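N-acylethanolamine-hydrolyzing acid amidase subunit alpha (Caenorhabditis elegans, PDB 6DY3) forms with its beta subunit a heterodimeric amidase that probably degrades bioactive fatty acid amides such as N-palmitoylethanolamine to ethanolamine and free fatty acids. Local coordinates at residues W29-V32 with I33-H36; G42-E45 with E46-Y50; G86-I89 with G90-V93. All blocks are in the same frame, centred on the assembly; numbering follows the deposited sequence.

Contact 1. Residues W29-V32 with I33-H36; sequences WNQV and IKDH
The imidazole of His36 meets the backbone of Val32 with its edge: Val32 O lies in the ring plane, 2.8 Å from His36 ND1. The N-H...O angle of this bond is 174°. CG of His36 is anti to the carbonyl carbon (chi1 -55°), which turns the ring back along the helix to that oxygen. Two donors of one residue, the ring ND1 and the backbone N (His36 N to Val32 O, 3.3 Å), grip the carbonyl, and the ND1 bond holds the ring in this orientation. The Gln31 amide and the Asp35 carboxylate stand with their planes 46° apart. Gln31 NE2 reaches Asp35 OD2 at 3.0 Å; the acceptor is close to the amide plane, but the donor comes from above the carboxylate. A water bridges Gln31 NE2 to Lys34 NZ. Asp35 OD1 is hydrogen-bonded to Tyr17 OH of strand 15-20, and an alanine here would probably leave that hydroxyl without this acceptor and Gln31 NE2 with the water but no carboxylate, its amide freer to turn. On the buried side, Trp29 CB packs on Ile33 CG1 at 4.4 Å, while the indole NE1 bonds to Glu77. With Trp29 as N-cap residue and Ile33 N bonded to Trp29 O at 3.0 Å, these i to i+4 links are those of a short alpha-helix, polar on one side and packed on strand 15-20, helix 72-85 and the beta subunit on others.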
loop_
_atom_site.group_PDB
_atom_site.type_symbol
_atom_site.label_atom_id
_atom_site.label_comp_id
_atom_site.label_asym_id
_atom_site.label_seq_id
_atom_site.Cartn_x
_atom_site.Cartn_y
_atom_site.Cartn_z
ATOM N N TRP A 29 -14.381 12.545 2.604
ATOM C CA TRP A 29 -14.472 11.571 1.528
ATOM C C TRP A 29 -15.801 11.638 0.789
ATOM O O TRP A 29 -16.103 10.736 0.001
ATOM C CB TRP A 29 -14.255 10.164 2.087
ATOM C CG TRP A 29 -12.911 9.985 2.708
ATOM C CD1 TRP A 29 -12.601 10.057 4.038
ATOM C CD2 TRP A 29 -11.683 9.716 2.023
ATOM N NE1 TRP A 29 -11.256 9.844 4.221
ATOM C CE2 TRP A 29 -10.671 9.635 2.999
ATOM C CE3 TRP A 29 -11.343 9.533 0.679
ATOM C CZ2 TRP A 29 -9.345 9.377 2.671
ATOM C CZ3 TRP A 29 -10.025 9.276 0.358
ATOM C CH2 TRP A 29 -9.044 9.201 1.346
ATOM N N ASN A 30 -16.589 12.693 1.004
ATOM C CA ASN A 30 -17.916 12.766 0.399
ATOM C C ASN A 30 -17.841 12.645 -1.120
ATOM O O ASN A 30 -18.569 11.852 -1.727
ATOM C CB ASN A 30 -18.604 14.072 0.794
ATOM C CG ASN A 30 -18.845 14.179 2.283
ATOM O OD1 ASN A 30 -18.762 13.198 3.015
ATOM N ND2 ASN A 30 -19.137 15.384 2.740
ATOM N N GLN A 31 -16.967 13.428 -1.753
ATOM C CA GLN A 31 -16.919 13.443 -3.211
ATOM C C GLN A 31 -16.424 12.113 -3.760
ATOM O O GLN A 31 -16.925 11.630 -4.783
ATOM C CB GLN A 31 -16.033 14.591 -3.688
ATOM C CG GLN A 31 -16.250 14.981 -5.132
ATOM C CD GLN A 31 -17.690 15.369 -5.419
ATOM O OE1 GLN A 31 -18.233 16.293 -4.804
ATOM N NE2 GLN A 31 -18.318 14.661 -6.355
ATOM N N VAL A 32 -15.427 11.515 -3.105
ATOM C CA VAL A 32 -14.929 10.207 -3.524
ATOM C C VAL A 32 -16.054 9.180 -3.499
ATOM O O VAL A 32 -16.254 8.428 -4.460
ATOM C CB VAL A 32 -13.748 9.775 -2.632
ATOM C CG1 VAL A 32 -13.367 8.316 -2.887
ATOM C CG2 VAL A 32 -12.549 10.687 -2.865
ATOM N N ILE A 33 -16.801 9.125 -2.391
ATOM C CA ILE A 33 -17.888 8.156 -2.272
ATOM C C ILE A 33 -18.974 8.449 -3.298
ATOM O O ILE A 33 -19.503 7.537 -3.948
ATOM C CB ILE A 33 -18.448 8.158 -0.836
ATOM C CG1 ILE A 33 -17.372 7.748 0.179
ATOM C CG2 ILE A 33 -19.663 7.242 -0.723
ATOM C CD1 ILE A 33 -16.755 6.384 -0.065
ATOM N N LYS A 34 -19.321 9.725 -3.468
ATOM C CA LYS A 34 -20.384 10.082 -4.400
ATOM C C LYS A 34 -20.039 9.657 -5.823
ATOM O O LYS A 34 -20.914 9.218 -6.577
ATOM C CB LYS A 34 -20.648 11.585 -4.331
ATOM C CG LYS A 34 -21.801 12.053 -5.194
ATOM C CD LYS A 34 -21.933 13.567 -5.160
ATOM C CE LYS A 34 -23.054 14.046 -6.068
ATOM N NZ LYS A 34 -23.200 15.527 -6.038
ATOM N N ASP A 35 -18.765 9.768 -6.206
ATOM C CA ASP A 35 -18.365 9.445 -7.570
ATOM C C ASP A 35 -18.302 7.947 -7.833
ATOM O O ASP A 35 -18.410 7.534 -8.993
ATOM C CB ASP A 35 -17.007 10.072 -7.886
ATOM C CG ASP A 35 -17.063 11.584 -7.955
ATOM O OD1 ASP A 35 -15.986 12.217 -7.905
ATOM O OD2 ASP A 35 -18.178 12.145 -8.057
ATOM N N HIS A 36 -18.119 7.126 -6.800
ATOM C CA HIS A 36 -18.025 5.682 -6.971
ATOM C C HIS A 36 -19.195 4.947 -6.325
ATOM O O HIS A 36 -19.135 3.727 -6.149
ATOM C CB HIS A 36 -16.699 5.171 -6.408
ATOM C CG HIS A 36 -15.496 5.849 -6.986
ATOM N ND1 HIS A 36 -15.013 7.045 -6.504
ATOM C CD2 HIS A 36 -14.681 5.498 -8.008
ATOM C CE1 HIS A 36 -13.950 7.402 -7.203
ATOM N NE2 HIS A 36 -13.727 6.480 -8.122
HETATM O O HOH W 1 -20.968 16.429 -6.935
#

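Contact 2. Residues G42-E45 with E46-Y50; sequences GVVE and ETKKY
Thr47 doubles the helical bond to Val43: its OG1 lies 2.7 Å from Val43 O, and its backbone N bonds to the same oxygen at 2.8 Å. The hydroxyl comes from 42° above the carbonyl plane, whereas the amide is tilted less from it, so the two donors approach by different routes. OG1 stands beside the backbone N and anti to the carbonyl carbon (chi1 -56°), a torsion that swings the hydroxyl back toward the preceding turn. A buried side-chain hydroxyl is thereby given an acceptor inside its own helix. Val43 and Thr47 run side by side in the same direction, with Val43 CG1 3.8 Å from Thr47 OG1. One residue further on, Lys48 N bonds to Val44 O at 3.1 Å. On the polar side, the extended chain of Lys49 passes over Glu45 O. Lys49 NZ then forms a salt bridge with Glu46 OE1 at 3.1 Å, meeting the carboxylate on the syn side but 30° out of its plane. The carboxylate of Glu45 is not in contact with this ammonium, although its opposite charge, 4.7 Å from Glu45 OE2 to Lys49 NZ, may add a modest attraction. Further out, the amine of Lys48 is paired with Glu91, and Tyr50 OH bonds to Asp22 of the beta subunit while its ring makes a cation-pi contact with Arg107. Helix 40-48 meets two partners through the same two side chains: Val44 and Thr47 touch Met95 of helix 89-97, and both also pack on the beta subunit, through its Leu51 and Met23 respectively.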
loop_
_atom_site.group_PDB
_atom_site.type_symbol
_atom_site.label_atom_id
_atom_site.label_comp_id
_atom_site.label_asym_id
_atom_site.label_seq_id
_atom_site.Cartn_x
_atom_site.Cartn_y
_atom_site.Cartn_z
ATOM N N GLY A 42 -21.313 -3.615 -4.498
ATOM C CA GLY A 42 -20.763 -4.855 -5.016
ATOM C C GLY A 42 -19.382 -5.164 -4.465
ATOM O O GLY A 42 -19.040 -6.329 -4.240
ATOM N N VAL A 43 -18.568 -4.128 -4.246
ATOM C CA VAL A 43 -17.233 -4.338 -3.690
ATOM C C VAL A 43 -17.335 -4.908 -2.286
ATOM O O VAL A 43 -16.644 -5.872 -1.934
ATOM C CB VAL A 43 -16.434 -3.022 -3.708
ATOM C CG1 VAL A 43 -15.228 -3.095 -2.774
ATOM C CG2 VAL A 43 -15.978 -2.708 -5.132
ATOM N N VAL A 44 -18.210 -4.328 -1.467
ATOM C CA VAL A 44 -18.373 -4.804 -0.100
ATOM C C VAL A 44 -18.827 -6.255 -0.105
ATOM O O VAL A 44 -18.228 -7.114 0.551
ATOM C CB VAL A 44 -19.372 -3.914 0.661
ATOM C CG1 VAL A 44 -19.616 -4.462 2.077
ATOM C CG2 VAL A 44 -18.911 -2.454 0.658
ATOM N N GLU A 45 -19.893 -6.547 -0.857
ATOM C CA GLU A 45 -20.440 -7.898 -0.881
ATOM C C GLU A 45 -19.394 -8.901 -1.336
ATOM O O GLU A 45 -19.351 -10.034 -0.842
ATOM C CB GLU A 45 -21.668 -7.949 -1.791
ATOM C CG GLU A 45 -22.309 -9.323 -1.885
ATOM C CD GLU A 45 -23.490 -9.355 -2.835
ATOM O OE1 GLU A 45 -23.763 -8.320 -3.482
ATOM O OE2 GLU A 45 -24.142 -10.416 -2.936
ATOM N N GLU A 46 -18.553 -8.510 -2.292
ATOM C CA GLU A 46 -17.558 -9.427 -2.829
ATOM C C GLU A 46 -16.338 -9.549 -1.921
ATOM O O GLU A 46 -15.714 -10.615 -1.873
ATOM C CB GLU A 46 -17.128 -8.969 -4.225
ATOM C CG GLU A 46 -16.381 -10.031 -5.008
ATOM C CD GLU A 46 -17.194 -11.307 -5.175
ATOM O OE1 GLU A 46 -18.425 -11.213 -5.392
ATOM O OE2 GLU A 46 -16.603 -12.403 -5.084
ATOM N N THR A 47 -15.983 -8.480 -1.204
ATOM C CA THR A 47 -14.849 -8.544 -0.285
ATOM C C THR A 47 -15.146 -9.449 0.905
ATOM O O THR A 47 -14.274 -10.211 1.341
ATOM C CB THR A 47 -14.478 -7.140 0.198
ATOM O OG1 THR A 47 -14.212 -6.306 -0.929
ATOM C CG2 THR A 47 -13.239 -7.179 1.079
ATOM N N LYS A 48 -16.364 -9.368 1.453
ATOM C CA LYS A 48 -16.713 -10.175 2.617
ATOM C C LYS A 48 -16.532 -11.659 2.343
ATOM O O LYS A 48 -16.157 -12.418 3.245
ATOM C CB LYS A 48 -18.161 -9.902 3.035
ATOM C CG LYS A 48 -18.433 -8.481 3.527
ATOM C CD LYS A 48 -19.774 -8.389 4.259
ATOM C CE LYS A 48 -20.941 -8.865 3.394
ATOM N NZ LYS A 48 -22.219 -8.895 4.160
ATOM N N LYS A 49 -16.782 -12.089 1.106
ATOM C CA LYS A 49 -16.645 -13.497 0.759
ATOM C C LYS A 49 -15.231 -14.016 0.979
ATOM O O LYS A 49 -15.042 -15.231 1.098
ATOM C CB LYS A 49 -17.053 -13.692 -0.697
ATOM C CG LYS A 49 -18.494 -13.317 -0.973
ATOM C CD LYS A 49 -18.845 -13.524 -2.432
ATOM C CE LYS A 49 -20.253 -13.038 -2.739
ATOM N NZ LYS A 49 -20.582 -13.162 -4.189
ATOM N N TYR A 50 -14.232 -13.134 1.030
ATOM C CA TYR A 50 -12.858 -13.564 1.241
ATOM C C TYR A 50 -12.527 -13.800 2.706
ATOM O O TYR A 50 -11.489 -14.403 2.999
ATOM C CB TYR A 50 -11.892 -12.529 0.668
ATOM C CG TYR A 50 -11.808 -12.534 -0.847
ATOM C CD1 TYR A 50 -10.814 -13.243 -1.506
ATOM C CD2 TYR A 50 -12.726 -11.824 -1.614
ATOM C CE1 TYR A 50 -10.731 -13.241 -2.889
ATOM C CE2 TYR A 50 -12.651 -11.816 -2.997
ATOM C CZ TYR A 50 -11.652 -12.524 -3.629
ATOM O OH TYR A 50 -11.575 -12.516 -5.004
#

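Contact 3. Residues G86-I89 with G90-V93; sequences GLPI and GEIV
The side chain of Glu91 crosses the ring of Pro88 at an angle, touching its CG. Glu91 CB sits 3.6 Å from Pro88 O; Glu91 CG, anti to the carbonyl carbon (chi1 -65°), comes to 3.8 Å from Pro88 CG. The chain continues extended, bringing the carboxylate carbon CD and OE1 beside this same methylene. The far oxygen, OE2, has its polar partner in Lys48. Pro88 is the N-cap residue of the helix that follows, and its carbonyl faces the first turn: Glu91 N and Ile92 N each make a weak hydrogen bond to Pro88 O. The firm helical bond starts one residue later, from Val93 N to Ile89 O at 2.8 Å with an N-H...O angle of 171°. Along that turn Ile89 and Val93 run side by side, Ile89 CG1 to Val93 CG2 3.9 Å. Ile92 reaches back past the cap, its CD1 4.1 Å from Leu87 CB. The loop and the start of helix 89-97 sit amid several neighbours: Ile89 and Ile92 pack on Ala82 of helix 72-85, Leu87 and Glu91 on Val44 of helix 40-48, and Val93 on Ala63 of helix 56-63.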
loop_
_atom_site.group_PDB
_atom_site.type_symbol
_atom_site.label_atom_id
_atom_site.label_comp_id
_atom_site.label_asym_id
_atom_site.label_seq_id
_atom_site.Cartn_x
_atom_site.Cartn_y
_atom_site.Cartn_z
ATOM N N GLY A 86 -23.936 4.741 2.460
ATOM C CA GLY A 86 -25.120 3.998 2.836
ATOM C C GLY A 86 -24.844 2.544 3.132
ATOM O O GLY A 86 -25.711 1.695 2.902
ATOM N N LEU A 87 -23.656 2.232 3.644
ATOM C CA LEU A 87 -23.257 0.865 3.920
ATOM C C LEU A 87 -22.944 0.700 5.403
ATOM O O LEU A 87 -22.452 1.635 6.042
ATOM C CB LEU A 87 -22.026 0.491 3.090
ATOM C CG LEU A 87 -22.270 0.563 1.581
ATOM C CD1 LEU A 87 -20.957 0.621 0.819
ATOM C CD2 LEU A 87 -23.117 -0.612 1.113
ATOM N N PRO A 88 -23.197 -0.477 5.975
ATOM C CA PRO A 88 -23.012 -0.645 7.423
ATOM C C PRO A 88 -21.568 -0.408 7.838
ATOM O O PRO A 88 -20.631 -0.925 7.225
ATOM C CB PRO A 88 -23.453 -2.092 7.671
ATOM C CG PRO A 88 -23.351 -2.761 6.355
ATOM C CD PRO A 88 -23.642 -1.722 5.327
ATOM N N ILE A 89 -21.397 0.393 8.895
ATOM C CA ILE A 89 -20.064 0.820 9.311
ATOM C C ILE A 89 -19.214 -0.354 9.771
ATOM O O ILE A 89 -17.999 -0.370 9.549
ATOM C CB ILE A 89 -20.165 1.887 10.418
ATOM C CG1 ILE A 89 -18.764 2.381 10.789
ATOM C CG2 ILE A 89 -20.885 1.331 11.635
ATOM C CD1 ILE A 89 -18.762 3.564 11.710
ATOM N N GLY A 90 -19.822 -1.349 10.408
ATOM C CA GLY A 90 -19.045 -2.488 10.864
ATOM C C GLY A 90 -18.326 -3.191 9.730
ATOM O O GLY A 90 -17.209 -3.688 9.899
ATOM N N GLU A 91 -18.960 -3.250 8.557
ATOM C CA GLU A 91 -18.313 -3.866 7.403
ATOM C C GLU A 91 -17.188 -2.985 6.875
ATOM O O GLU A 91 -16.119 -3.484 6.509
ATOM C CB GLU A 91 -19.350 -4.143 6.313
ATOM C CG GLU A 91 -20.405 -5.175 6.719
ATOM C CD GLU A 91 -21.444 -5.438 5.635
ATOM O OE1 GLU A 91 -21.436 -4.725 4.608
ATOM O OE2 GLU A 91 -22.276 -6.354 5.814
ATOM N N ILE A 92 -17.403 -1.670 6.858
ATOM C CA ILE A 92 -16.369 -0.753 6.386
ATOM C C ILE A 92 -15.155 -0.802 7.304
ATOM O O ILE A 92 -14.009 -0.806 6.839
ATOM C CB ILE A 92 -16.949 0.669 6.263
ATOM C CG1 ILE A 92 -17.881 0.722 5.050
ATOM C CG2 ILE A 92 -15.831 1.724 6.179
ATOM C CD1 ILE A 92 -18.661 2.002 4.923
ATOM N N VAL A 93 -15.386 -0.833 8.619
ATOM C CA VAL A 93 -14.280 -0.954 9.567
ATOM C C VAL A 93 -13.539 -2.270 9.352
ATOM O O VAL A 93 -12.302 -2.311 9.353
ATOM C CB VAL A 93 -14.804 -0.832 11.012
ATOM C CG1 VAL A 93 -13.713 -1.210 12.028
ATOM C CG2 VAL A 93 -15.318 0.577 11.274
#

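Overall arrangement
The three contacts follow one another along the chain without overlap, each a local contact in or at the start of a different helix: contact 1 in helix 30-36, contact 2 in helix 40-48 and contact 3 at the start of helix 89-97. Contacts 1 and 2 occupy successive helices, yet their centres lie about 19 Å apart and their nearest atoms about 7 Å. Contact 1 does not touch contact 3 either, with centres about 15 Å apart. Contacts 2 and 3, with centres about 12 Å apart, do meet, through the Lys48 NZ to Glu91 OE2 salt bridge (3.0 Å) and the packing of Val44 on Leu87. Ile33, Val44, Leu87 and Ile92 all pack on Leu51 of the beta subunit, so all three contacts share one intersubunit neighbour in the heterodimer.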